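Carboxylesterase (Est-2) (Archaeoglobus fulgidus, PDB 5FRD) probably hydrolyses carboxylic esters as a thermophilic esterase of the alpha/beta-hydrolase family, and binds a coenzyme A molecule in the vicinity of its active site. Local coordinates at residues 12-17 / 73-78; 106-111 / 247-252; 122-127 / 136-141; 221-226 / 236-241. One frame throughout, in Å; residues are numbered along the deposited sequence. Where two conformers were deposited one is given.

Contact 1. Residues 12-17 / 73-78; sequences VKVSLL and SESLKK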
loop_
_atom_site.group_PDB
_atom_site.type_symbol
_atom_site.label_atom_id
_atom_site.label_comp_id
_atom_site.label_asym_id
_atom_site.label_seq_id
_atom_site.Cartn_x
_atom_site.Cartn_y
_atom_site.Cartn_z
ATOM N N VAL A 12 -3.130 20.923 5.020
ATOM C CA VAL A 12 -3.082 19.676 5.782
ATOM C C VAL A 12 -1.595 19.299 5.888
ATOM O O VAL A 12 -0.909 19.152 4.867
ATOM C CB VAL A 12 -3.870 18.559 5.075
ATOM C CG1 VAL A 12 -3.798 17.235 5.849
ATOM C CG2 VAL A 12 -5.329 18.970 4.900
ATOM N N LYS A 13 -1.113 19.195 7.117
ATOM C CA LYS A 13 0.254 18.740 7.382
ATOM C C LYS A 13 0.326 17.247 7.060
ATOM O O LYS A 13 -0.450 16.458 7.614
ATOM C CB LYS A 13 0.671 19.003 8.822
ATOM C CG LYS A 13 2.056 18.453 9.182
ATOM C CD LYS A 13 2.555 18.909 10.559
ATOM C CE LYS A 13 1.828 18.365 11.772
ATOM N NZ LYS A 13 1.289 16.988 11.602
ATOM N N VAL A 14 1.268 16.912 6.187
ATOM C CA VAL A 14 1.528 15.516 5.800
ATOM C C VAL A 14 2.952 15.186 6.208
ATOM O O VAL A 14 3.895 15.847 5.806
ATOM C CB VAL A 14 1.312 15.287 4.303
ATOM C CG1 VAL A 14 1.701 13.862 3.896
ATOM C CG2 VAL A 14 -0.156 15.537 3.928
ATOM N N SER A 15 3.106 14.101 6.984
ATOM C CA SER A 15 4.414 13.581 7.334
ATOM C C SER A 15 4.795 12.439 6.409
ATOM O O SER A 15 3.916 11.705 5.945
ATOM C CB SER A 15 4.416 13.097 8.765
ATOM O OG SER A 15 5.760 12.860 9.200
ATOM N N LEU A 16 6.075 12.336 6.148
ATOM C CA LEU A 16 6.641 11.200 5.405
ATOM C C LEU A 16 7.886 10.711 6.099
ATOM O O LEU A 16 8.593 11.471 6.742
ATOM C CB LEU A 16 6.949 11.544 3.950
ATOM C CG LEU A 16 5.782 12.118 3.125
ATOM C CD1 LEU A 16 5.788 13.654 3.114
ATOM C CD2 LEU A 16 5.809 11.626 1.701
ATOM N N LEU A 17 8.201 9.433 5.889
ATOM C CA LEU A 17 9.510 8.894 6.230
ATOM C C LEU A 17 10.308 8.805 4.960
ATOM O O LEU A 17 9.783 8.453 3.897
ATOM C CB LEU A 17 9.406 7.518 6.873
ATOM C CG LEU A 17 8.771 7.472 8.236
ATOM C CD1 LEU A 17 8.693 6.022 8.699
ATOM C CD2 LEU A 17 9.517 8.322 9.249
ATOM N N SER A 73 -0.811 12.043 -4.418
ATOM C CA SER A 73 -0.248 12.656 -5.600
ATOM C C SER A 73 0.451 13.996 -5.329
ATOM O O SER A 73 1.572 14.211 -5.805
ATOM C CB SER A 73 -1.294 12.788 -6.683
ATOM O OG SER A 73 -2.369 13.600 -6.292
ATOM N N GLU A 74 -0.188 14.849 -4.539
ATOM C CA GLU A 74 0.426 16.109 -4.171
ATOM C C GLU A 74 1.704 15.894 -3.394
ATOM O O GLU A 74 2.707 16.573 -3.579
ATOM C CB GLU A 74 -0.545 16.975 -3.357
ATOM C CG GLU A 74 -1.697 17.517 -4.177
ATOM C CD GLU A 74 -1.229 18.508 -5.231
ATOM O OE1 GLU A 74 -0.555 19.485 -4.875
ATOM O OE2 GLU A 74 -1.482 18.277 -6.421
ATOM N N SER A 75 1.692 14.896 -2.509
ATOM C CA SER A 75 2.877 14.609 -1.717
ATOM C C SER A 75 4.031 14.030 -2.543
ATOM O O SER A 75 5.169 14.371 -2.327
ATOM C CB SER A 75 2.524 13.635 -0.580
ATOM O OG SER A 75 1.564 14.167 0.313
ATOM N N LEU A 76 3.713 13.178 -3.508
ATOM C CA LEU A 76 4.683 12.659 -4.423
ATOM C C LEU A 76 5.311 13.804 -5.224
ATOM O O LEU A 76 6.516 13.930 -5.304
ATOM C CB LEU A 76 4.028 11.595 -5.321
ATOM C CG LEU A 76 4.893 10.765 -6.229
ATOM C CD1 LEU A 76 4.131 9.546 -6.724
ATOM C CD2 LEU A 76 5.470 11.543 -7.409
ATOM N N LYS A 77 4.460 14.645 -5.790
ATOM C CA LYS A 77 4.953 15.778 -6.574
ATOM C C LYS A 77 5.921 16.653 -5.771
ATOM O O LYS A 77 6.939 17.098 -6.305
ATOM C CB LYS A 77 3.783 16.626 -7.070
ATOM C CG LYS A 77 2.983 15.998 -8.184
ATOM C CD LYS A 77 1.698 16.790 -8.426
ATOM C CE LYS A 77 0.835 16.155 -9.496
ATOM N NZ LYS A 77 -0.441 16.899 -9.686
ATOM N N LYS A 78 5.629 16.867 -4.484
ATOM C CA LYS A 78 6.427 17.760 -3.615
ATOM C C LYS A 78 7.705 17.138 -3.078
ATOM O O LYS A 78 8.550 17.840 -2.524
ATOM C CB LYS A 78 5.580 18.249 -2.433
ATOM C CG LYS A 78 4.499 19.260 -2.826
ATOM C CD LYS A 78 3.542 19.535 -1.669
ATOM C CE LYS A 78 2.296 20.288 -2.100
ATOM N NZ LYS A 78 2.605 21.678 -2.525
#
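Val14 on strand 12-18 and Ser75 on helix 65-79 make the tight part of this contact: the methyl CG1 of Val14 lies 3.6 Å from OG of Ser75. CG1 stands anti to the backbone N (chi1 175°), which sends this branch across to the helix. The serine oxygen it meets is not short of a polar partner. Ser75 OG turns back along its own helix and bonds to the carbonyl oxygen of Tyr71, one turn earlier, and a buried hydroxyl can therefore sit against a hydrocarbon. Two residues along the strand, Leu16 reaches the same serine more loosely, with CD2 4.5 Å from Ser75 CB. The backbones are nearest at Val14 and Ser75, whose CA atoms are 7.7 Å apart, a close approach that the small serine permits. No hydrogen bond joins the two segments.

Solvent lies on other flanks. Glu74 and Lys77 are partly exposed and Lys78 is exposed; none of the three touches the strand, while Val14, Leu16 and Ser75 are all buried. Strand 12-18 runs antiparallel between strands 3-9 and 47-49, with Val14 bonded through its backbone to Ile7 and Leu16 to Val5. Ser75 also rests on Ile7, Ile49 and Phe25, so helix 65-79 packs across several neighbouring strands at this end of the sheet.

Contact 2. Residues 106-111 / 247-252; sequences CLALVL and KKVGVA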
loop_
_atom_site.group_PDB
_atom_site.type_symbol
_atom_site.label_atom_id
_atom_site.label_comp_id
_atom_site.label_asym_id
_atom_site.label_seq_id
_atom_site.Cartn_x
_atom_site.Cartn_y
_atom_site.Cartn_z
ATOM N N CYS A 106 3.755 8.758 -12.475
ATOM C CA CYS A 106 4.032 7.344 -12.216
ATOM C C CYS A 106 5.002 6.788 -13.221
ATOM O O CYS A 106 4.688 6.695 -14.430
ATOM C CB CYS A 106 2.776 6.547 -12.320
ATOM S SG CYS A 106 1.566 7.028 -11.119
ATOM N N LEU A 107 6.182 6.432 -12.763
ATOM C CA LEU A 107 7.155 5.779 -13.599
ATOM C C LEU A 107 6.822 4.295 -13.752
ATOM O O LEU A 107 7.126 3.663 -14.778
ATOM C CB LEU A 107 8.546 5.883 -13.016
ATOM C CG LEU A 107 9.049 7.297 -12.692
ATOM C CD1 LEU A 107 10.394 7.200 -12.020
ATOM C CD2 LEU A 107 9.109 8.126 -13.978
ATOM N N ALA A 108 6.185 3.741 -12.723
ATOM C CA ALA A 108 5.831 2.315 -12.685
ATOM C C ALA A 108 4.958 2.122 -11.454
ATOM O O ALA A 108 4.877 2.999 -10.605
ATOM C CB ALA A 108 7.065 1.442 -12.569
ATOM N N LEU A 109 4.265 0.986 -11.373
ATOM C CA LEU A 109 3.370 0.650 -10.273
ATOM C C LEU A 109 3.823 -0.645 -9.638
ATOM O O LEU A 109 4.191 -1.572 -10.362
ATOM C CB LEU A 109 1.951 0.485 -10.766
ATOM C CG LEU A 109 1.143 1.734 -11.060
ATOM C CD1 LEU A 109 -0.209 1.363 -11.647
ATOM C CD2 LEU A 109 0.880 2.517 -9.781
ATOM N N VAL A 110 3.779 -0.730 -8.320
ATOM C CA VAL A 110 4.045 -1.957 -7.588
ATOM C C VAL A 110 2.819 -2.158 -6.730
ATOM O O VAL A 110 2.538 -1.385 -5.826
ATOM C CB VAL A 110 5.330 -1.903 -6.808
ATOM C CG1 VAL A 110 5.525 -3.229 -6.062
ATOM C CG2 VAL A 110 6.512 -1.572 -7.689
ATOM N N LEU A 111 2.035 -3.180 -7.046
ATOM C CA LEU A 111 0.771 -3.477 -6.411
ATOM C C LEU A 111 1.013 -4.663 -5.492
ATOM O O LEU A 111 1.306 -5.769 -5.957
ATOM C CB LEU A 111 -0.285 -3.808 -7.453
ATOM C CG LEU A 111 -0.561 -2.672 -8.433
ATOM C CD1 LEU A 111 -1.510 -3.177 -9.510
ATOM C CD2 LEU A 111 -1.130 -1.439 -7.725
ATOM N N LYS A 247 15.688 -1.856 -11.216
ATOM C CA LYS A 247 16.756 -1.948 -12.265
ATOM C C LYS A 247 16.156 -1.984 -13.633
ATOM O O LYS A 247 16.591 -1.265 -14.539
ATOM C CB LYS A 247 17.585 -3.252 -12.192
ATOM C CG LYS A 247 19.086 -3.019 -12.138
ATOM C CD LYS A 247 19.888 -4.284 -12.469
ATOM C CE LYS A 247 21.315 -4.001 -13.014
ATOM N NZ LYS A 247 21.271 -3.644 -14.464
ATOM N N LYS A 248 15.143 -2.827 -13.807
ATOM C CA LYS A 248 14.462 -2.982 -15.085
ATOM C C LYS A 248 13.866 -1.672 -15.592
ATOM O O LYS A 248 13.970 -1.350 -16.770
ATOM C CB LYS A 248 13.376 -4.046 -14.981
ATOM C CG LYS A 248 12.666 -4.341 -16.298
ATOM C CD LYS A 248 11.639 -5.442 -16.137
ATOM C CE LYS A 248 10.239 -4.879 -15.933
ATOM N NZ LYS A 248 9.597 -4.550 -17.234
ATOM N N VAL A 249 13.250 -0.905 -14.700
ATOM C CA VAL A 249 12.638 0.369 -15.057
ATOM C C VAL A 249 13.650 1.535 -15.124
ATOM O O VAL A 249 13.314 2.637 -15.575
ATOM C CB VAL A 249 11.495 0.662 -14.052
ATOM C CG1 VAL A 249 11.042 2.133 -14.062
ATOM C CG2 VAL A 249 10.338 -0.274 -14.344
ATOM N N GLY A 250 14.866 1.334 -14.646
ATOM C CA GLY A 250 15.903 2.388 -14.698
ATOM C C GLY A 250 15.905 3.404 -13.579
ATOM O O GLY A 250 16.436 4.500 -13.729
ATOM N N VAL A 251 15.365 3.033 -12.423
ATOM C CA VAL A 251 15.347 3.899 -11.271
ATOM C C VAL A 251 16.582 3.489 -10.521
ATOM O O VAL A 251 16.593 2.501 -9.754
ATOM C CB VAL A 251 14.001 3.813 -10.519
ATOM C CG1 VAL A 251 14.037 4.516 -9.166
ATOM C CG2 VAL A 251 12.954 4.484 -11.382
ATOM N N ALA A 252 17.622 4.262 -10.852
ATOM C CA ALA A 252 19.001 4.003 -10.498
ATOM C C ALA A 252 19.224 4.215 -9.023
ATOM O O ALA A 252 18.458 4.925 -8.334
ATOM C CB ALA A 252 19.935 4.892 -11.310
#
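Leu107 and Val251 meet methyl to methyl, CD1 of the leucine 3.8 Å from CG2 of the valine, their side chains slanting across each other. Beside them, CB of Ala108 faces CG2 of Val249 at 4.1 Å, in one of the two conformers modelled for that valine. Both touches are purely apolar, and no hydrogen bond crosses between the segments. In Val251, CG1 is anti to the backbone N (chi1 170°), and the other methyl, CG2, is the one offered to the leucine.

The next shell sets these groups in place. Gly250 ends helix 235-249 in a Schellman motif, its N bonded to Lys247 O at 3.1 Å. Its positive phi of 85° would jam a CB against the preceding carbonyl oxygen, and the turn made there brings Val251 round to the same partner segment as Val249. Arg22 holds the carbonyl oxygens of Val251 and Ala252, while Val251 also rests on Val84 and Val249 on Pro191. Across from them the chain turns a corner at Leu107, and beyond it Ala108 pairs with Val85 and Leu109 with Leu193. A C-terminal helix laid against the parallel strands of a central sheet in this way is characteristic of the alpha/beta-hydrolase fold.

Contact 3. Residues 122-127 / 136-141; sequences PEILEG and VDLMLS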
loop_
_atom_site.group_PDB
_atom_site.type_symbol
_atom_site.label_atom_id
_atom_site.label_comp_id
_atom_site.label_asym_id
_atom_site.label_seq_id
_atom_site.Cartn_x
_atom_site.Cartn_y
_atom_site.Cartn_z
ATOM N N PRO A 122 -17.945 -8.975 6.108
ATOM C CA PRO A 122 -18.795 -8.328 7.105
ATOM C C PRO A 122 -18.472 -8.668 8.566
ATOM O O PRO A 122 -18.519 -7.800 9.437
ATOM C CB PRO A 122 -20.189 -8.810 6.718
ATOM C CG PRO A 122 -20.103 -8.900 5.240
ATOM C CD PRO A 122 -18.742 -9.493 4.981
ATOM N N GLU A 123 -18.011 -9.869 8.823
ATOM C CA GLU A 123 -17.557 -10.259 10.181
ATOM C C GLU A 123 -16.381 -9.398 10.703
ATOM O O GLU A 123 -16.200 -9.221 11.912
ATOM C CB GLU A 123 -17.187 -11.736 10.165
ATOM C CG GLU A 123 -16.925 -12.351 11.530
ATOM C CD GLU A 123 -16.837 -13.879 11.506
ATOM O OE1 GLU A 123 -16.828 -14.471 10.406
ATOM O OE2 GLU A 123 -16.762 -14.498 12.598
ATOM N N ILE A 124 -15.555 -8.879 9.799
ATOM C CA ILE A 124 -14.511 -7.921 10.184
ATOM C C ILE A 124 -15.152 -6.551 10.280
ATOM O O ILE A 124 -15.062 -5.900 11.301
ATOM C CB ILE A 124 -13.316 -7.908 9.180
ATOM C CG1 ILE A 124 -12.578 -9.266 9.138
ATOM C CG2 ILE A 124 -12.319 -6.785 9.523
ATOM C CD1 ILE A 124 -11.547 -9.453 8.032
ATOM N N LEU A 125 -15.763 -6.073 9.198
ATOM C CA LEU A 125 -16.141 -4.686 9.092
ATOM C C LEU A 125 -17.223 -4.322 10.118
ATOM O O LEU A 125 -17.086 -3.307 10.796
ATOM C CB LEU A 125 -16.529 -4.375 7.618
ATOM C CG LEU A 125 -16.833 -2.943 7.236
ATOM C CD1 LEU A 125 -15.640 -2.030 7.473
ATOM C CD2 LEU A 125 -17.267 -2.877 5.782
ATOM N N GLU A 126 -18.240 -5.171 10.274
ATOM C CA GLU A 126 -19.302 -4.951 11.263
ATOM C C GLU A 126 -18.848 -5.382 12.663
ATOM O O GLU A 126 -19.295 -4.831 13.666
ATOM C CB GLU A 126 -20.592 -5.704 10.896
ATOM C CG GLU A 126 -21.272 -5.332 9.573
ATOM C CD GLU A 126 -21.363 -3.833 9.353
ATOM O OE1 GLU A 126 -22.220 -3.177 9.987
ATOM O OE2 GLU A 126 -20.579 -3.315 8.536
ATOM N N GLY A 127 -17.944 -6.361 12.732
ATOM C CA GLY A 127 -17.396 -6.834 14.001
ATOM C C GLY A 127 -16.564 -5.782 14.743
ATOM O O GLY A 127 -16.467 -5.804 15.974
ATOM N N VAL A 136 -10.374 -7.862 14.879
ATOM C CA VAL A 136 -8.956 -7.654 14.644
ATOM C C VAL A 136 -8.255 -8.997 14.564
ATOM O O VAL A 136 -7.451 -9.222 13.653
ATOM C CB VAL A 136 -8.342 -6.742 15.708
ATOM C CG1 VAL A 136 -6.830 -6.792 15.657
ATOM C CG2 VAL A 136 -8.839 -5.316 15.543
ATOM N N ASP A 137 -8.525 -9.921 15.492
ATOM C CA ASP A 137 -7.917 -11.221 15.438
ATOM C C ASP A 137 -8.258 -11.996 14.153
ATOM O O ASP A 137 -7.401 -12.650 13.586
ATOM C CB ASP A 137 -8.301 -12.086 16.632
ATOM C CG ASP A 137 -7.687 -11.597 17.933
ATOM O OD1 ASP A 137 -6.683 -10.845 17.927
ATOM O OD2 ASP A 137 -8.218 -12.033 18.976
ATOM N N LEU A 138 -9.491 -11.869 13.688
ATOM C CA LEU A 138 -9.893 -12.520 12.428
ATOM C C LEU A 138 -9.129 -11.942 11.227
ATOM O O LEU A 138 -8.514 -12.672 10.449
ATOM C CB LEU A 138 -11.394 -12.359 12.226
ATOM C CG LEU A 138 -11.943 -12.894 10.897
ATOM C CD1 LEU A 138 -11.627 -14.365 10.709
ATOM C CD2 LEU A 138 -13.427 -12.610 10.842
ATOM N N MET A 139 -9.113 -10.612 11.149
ATOM C CA MET A 139 -8.361 -9.952 10.073
ATOM C C MET A 139 -6.890 -10.349 10.103
ATOM O O MET A 139 -6.274 -10.680 9.087
ATOM C CB MET A 139 -8.515 -8.456 10.172
ATOM C CG MET A 139 -7.841 -7.728 9.026
ATOM S SD MET A 139 -8.206 -5.988 9.126
ATOM C CE MET A 139 -7.122 -5.391 7.809
ATOM N N LEU A 140 -6.267 -10.335 11.275
ATOM C CA LEU A 140 -4.844 -10.634 11.346
ATOM C C LEU A 140 -4.497 -12.100 11.131
ATOM O O LEU A 140 -3.408 -12.418 10.614
ATOM C CB LEU A 140 -4.247 -10.094 12.643
ATOM C CG LEU A 140 -4.247 -8.551 12.659
ATOM C CD1 LEU A 140 -3.485 -8.065 13.876
ATOM C CD2 LEU A 140 -3.641 -7.891 11.433
ATOM N N SER A 141 -5.450 -13.005 11.433
ATOM C CA SER A 141 -5.274 -14.409 11.092
ATOM C C SER A 141 -5.167 -14.632 9.574
ATOM O O SER A 141 -4.603 -15.626 9.128
ATOM C CB SER A 141 -6.423 -15.286 11.653
ATOM O OG SER A 141 -7.636 -15.132 10.939
#
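The helical cap inserted between strands 106-112 and 192-197, beside the coenzyme A pocket, is held together here by Glu123 and Ile124 of helix 122-125 packing on Leu138 and Met139 of helix 132-141. One methyl, CD2 of Leu138, touches two neighbours: it lies 3.6 Å from Glu123 CG and 3.8 Å from Ile124 CG1. The extended glutamate crosses the leucine at about a right angle, and the methyl lies along it from CB to the carboxylate. Ile124 reaches further, its CD1 resting 3.8 Å from CA of Met139 and equally near CB. Beyond CB the methionine leads away from helix 122-125, its chain extended, and meets Leu202 of the pocket. Within the second helix, OG of Ser141 donates to the carbonyl oxygen of Leu138 at 2.7 Å, tilted 17° from the carbonyl plane.

An alanine at Ile124 keeps only CB, and the loss of CG1 and CD1 along with CG2 would probably leave Leu138 CD2 and Met139 CB without this partner, opening a gap close to coenzyme A. The side chain of Ile124 is about 4 Å from the ligand and from Leu121. No hydrogen bond or salt bridge crosses the contact; the two segments cohere mainly through apolar contact, which puts the Ile124 side chain beside the bound coenzyme A.

Contact 4. Residues 221-226 / 236-241; sequences VVIPGA and VEFNEA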
loop_
_atom_site.group_PDB
_atom_site.type_symbol
_atom_site.label_atom_id
_atom_site.label_comp_id
_atom_site.label_asym_id
_atom_site.label_seq_id
_atom_site.Cartn_x
_atom_site.Cartn_y
_atom_site.Cartn_z
ATOM N N VAL A 221 5.034 -11.848 -8.758
ATOM C CA VAL A 221 5.940 -12.477 -7.817
ATOM C C VAL A 221 5.143 -12.898 -6.608
ATOM O O VAL A 221 4.587 -12.052 -5.882
ATOM C CB VAL A 221 7.070 -11.520 -7.388
ATOM C CG1 VAL A 221 7.961 -12.169 -6.344
ATOM C CG2 VAL A 221 7.901 -11.131 -8.607
ATOM N N VAL A 222 5.060 -14.196 -6.395
ATOM C CA VAL A 222 4.436 -14.771 -5.228
ATOM C C VAL A 222 5.583 -15.114 -4.290
ATOM O O VAL A 222 6.537 -15.794 -4.678
ATOM C CB VAL A 222 3.617 -16.029 -5.586
ATOM C CG1 VAL A 222 2.989 -16.647 -4.348
ATOM C CG2 VAL A 222 2.572 -15.687 -6.638
ATOM N N ILE A 223 5.492 -14.652 -3.042
ATOM C CA ILE A 223 6.567 -14.851 -2.059
ATOM C C ILE A 223 6.175 -15.926 -1.072
ATOM O O ILE A 223 5.246 -15.768 -0.290
ATOM C CB ILE A 223 6.923 -13.541 -1.330
ATOM C CG1 ILE A 223 7.416 -12.552 -2.400
ATOM C CG2 ILE A 223 7.981 -13.789 -0.240
ATOM C CD1 ILE A 223 7.996 -11.247 -1.923
ATOM N N PRO A 224 6.906 -17.055 -1.087
ATOM C CA PRO A 224 6.562 -18.106 -0.135
ATOM C C PRO A 224 6.741 -17.746 1.336
ATOM O O PRO A 224 7.614 -16.952 1.659
ATOM C CB PRO A 224 7.538 -19.236 -0.511
ATOM C CG PRO A 224 8.015 -18.937 -1.868
ATOM C CD PRO A 224 7.992 -17.454 -2.009
ATOM N N GLY A 225 5.926 -18.338 2.212
ATOM C CA GLY A 225 6.057 -18.148 3.646
ATOM C C GLY A 225 5.638 -16.794 4.187
ATOM O O GLY A 225 5.922 -16.451 5.334
ATOM N N ALA A 226 4.965 -16.014 3.349
ATOM C CA ALA A 226 4.395 -14.731 3.751
ATOM C C ALA A 226 2.921 -14.724 3.449
ATOM O O ALA A 226 2.441 -15.447 2.559
ATOM C CB ALA A 226 5.074 -13.611 3.011
ATOM N N VAL A 236 13.517 -9.302 3.117
ATOM C CA VAL A 236 14.650 -9.479 2.268
ATOM C C VAL A 236 14.240 -9.952 0.868
ATOM O O VAL A 236 14.708 -9.459 -0.141
ATOM C CB VAL A 236 15.686 -10.442 2.899
ATOM C CG1 VAL A 236 16.835 -10.709 1.939
ATOM C CG2 VAL A 236 16.157 -9.882 4.223
ATOM N N GLU A 237 13.293 -10.903 0.809
ATOM C CA GLU A 237 12.765 -11.411 -0.448
ATOM C C GLU A 237 11.961 -10.352 -1.187
ATOM O O GLU A 237 12.077 -10.211 -2.397
ATOM C CB GLU A 237 11.903 -12.634 -0.180
ATOM C CG GLU A 237 12.709 -13.812 0.400
ATOM C CD GLU A 237 12.876 -13.849 1.911
ATOM O OE1 GLU A 237 12.559 -12.906 2.654
ATOM O OE2 GLU A 237 13.418 -14.862 2.436
ATOM N N PHE A 238 11.188 -9.599 -0.433
ATOM C CA PHE A 238 10.434 -8.494 -1.018
ATOM C C PHE A 238 11.375 -7.478 -1.635
ATOM O O PHE A 238 11.189 -7.086 -2.789
ATOM C CB PHE A 238 9.543 -7.858 0.053
ATOM C CG PHE A 238 8.661 -6.737 -0.479
ATOM C CD1 PHE A 238 9.166 -5.465 -0.604
ATOM C CD2 PHE A 238 7.346 -6.972 -0.828
ATOM C CE1 PHE A 238 8.383 -4.427 -1.116
ATOM C CE2 PHE A 238 6.556 -5.949 -1.317
ATOM C CZ PHE A 238 7.079 -4.694 -1.488
ATOM N N ASN A 239 12.407 -7.098 -0.886
ATOM C CA ASN A 239 13.339 -6.100 -1.358
ATOM C C ASN A 239 14.092 -6.568 -2.579
ATOM O O ASN A 239 14.373 -5.798 -3.483
ATOM C CB ASN A 239 14.319 -5.715 -0.284
ATOM C CG ASN A 239 13.707 -4.869 0.825
ATOM O OD1 ASN A 239 12.532 -4.501 0.759
ATOM N ND2 ASN A 239 14.470 -4.588 1.857
ATOM N N GLU A 240 14.479 -7.845 -2.603
ATOM C CA GLU A 240 15.188 -8.351 -3.770
ATOM C C GLU A 240 14.340 -8.255 -5.039
ATOM O O GLU A 240 14.830 -7.884 -6.108
ATOM C CB GLU A 240 15.652 -9.791 -3.478
ATOM C CG GLU A 240 16.420 -10.477 -4.590
ATOM C CD GLU A 240 16.836 -11.896 -4.216
ATOM O OE1 GLU A 240 17.124 -12.169 -3.026
ATOM O OE2 GLU A 240 16.867 -12.741 -5.138
ATOM N N ALA A 241 13.056 -8.612 -4.936
ATOM C CA ALA A 241 12.144 -8.526 -6.061
ATOM C C ALA A 241 11.965 -7.081 -6.511
ATOM O O ALA A 241 11.975 -6.776 -7.691
ATOM C CB ALA A 241 10.789 -9.115 -5.714
#
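Ile223 pushes its CD1 methyl against the backbone of helix 235-249, 3.8 Å from CA of Phe238 and 3.9 Å from Phe238 N. This is one of two conformers modelled for the isoleucine. CG1 is anti to the carbonyl carbon (chi1 -61°) and the chain continues extended, so that the methyl reaches the helix shaft and comes within 4.2 Å of Phe238 CB. The other branch, CG2, lies 4.1 Å from CB of Glu237. There the glutamate bends at chi2 (87°), and the end of this exposed side chain leads away from the strand. At the far end Val221 CG1 meets CB of Ala241 at 4.2 Å, one helical turn on from Glu237.

Strand and helix run nearly antiparallel, at 167° between their short axes, which come within 9.8 Å. The chain leaves the strand by a type II turn from Ile223 to Ala226, with Gly225 taking the positive phi that favours glycine. Around the phenylalanine, Ile195, Val230 and Gln40 also touch the side chain, and Asn239 OD1 lies in plane at the ring edge. Asn239 itself is tied to Gln40 and to the carbonyl of Asn39. Across the contact every touch is carbon on carbon or on the helix backbone, so between these two segments the strand and helix are held by apolar contact, with no hydrogen bond across.

How the contacts relate
Contacts 1, 2 and 4 all reach the same central sheet, whereas contact 3 belongs to the cap. Contacts 2 and 4 share helix 235-249: contact 4 uses its early part and contact 2 its C-terminal end, with centres 17 Å apart and nearest atoms about 5 Å. Contacts 1 and 4 fall on opposite sides of the chain's centre, 28 Å between centres. Contact 3 alone borders the bound coenzyme A, and its nearest atoms are about 9 Å from those of contact 4. Met139 also lies near, without touching, the probable Ser89, His228 and Asp200 triad. From contact 2 to contact 3 the centres are 34 Å apart, again across the molecule.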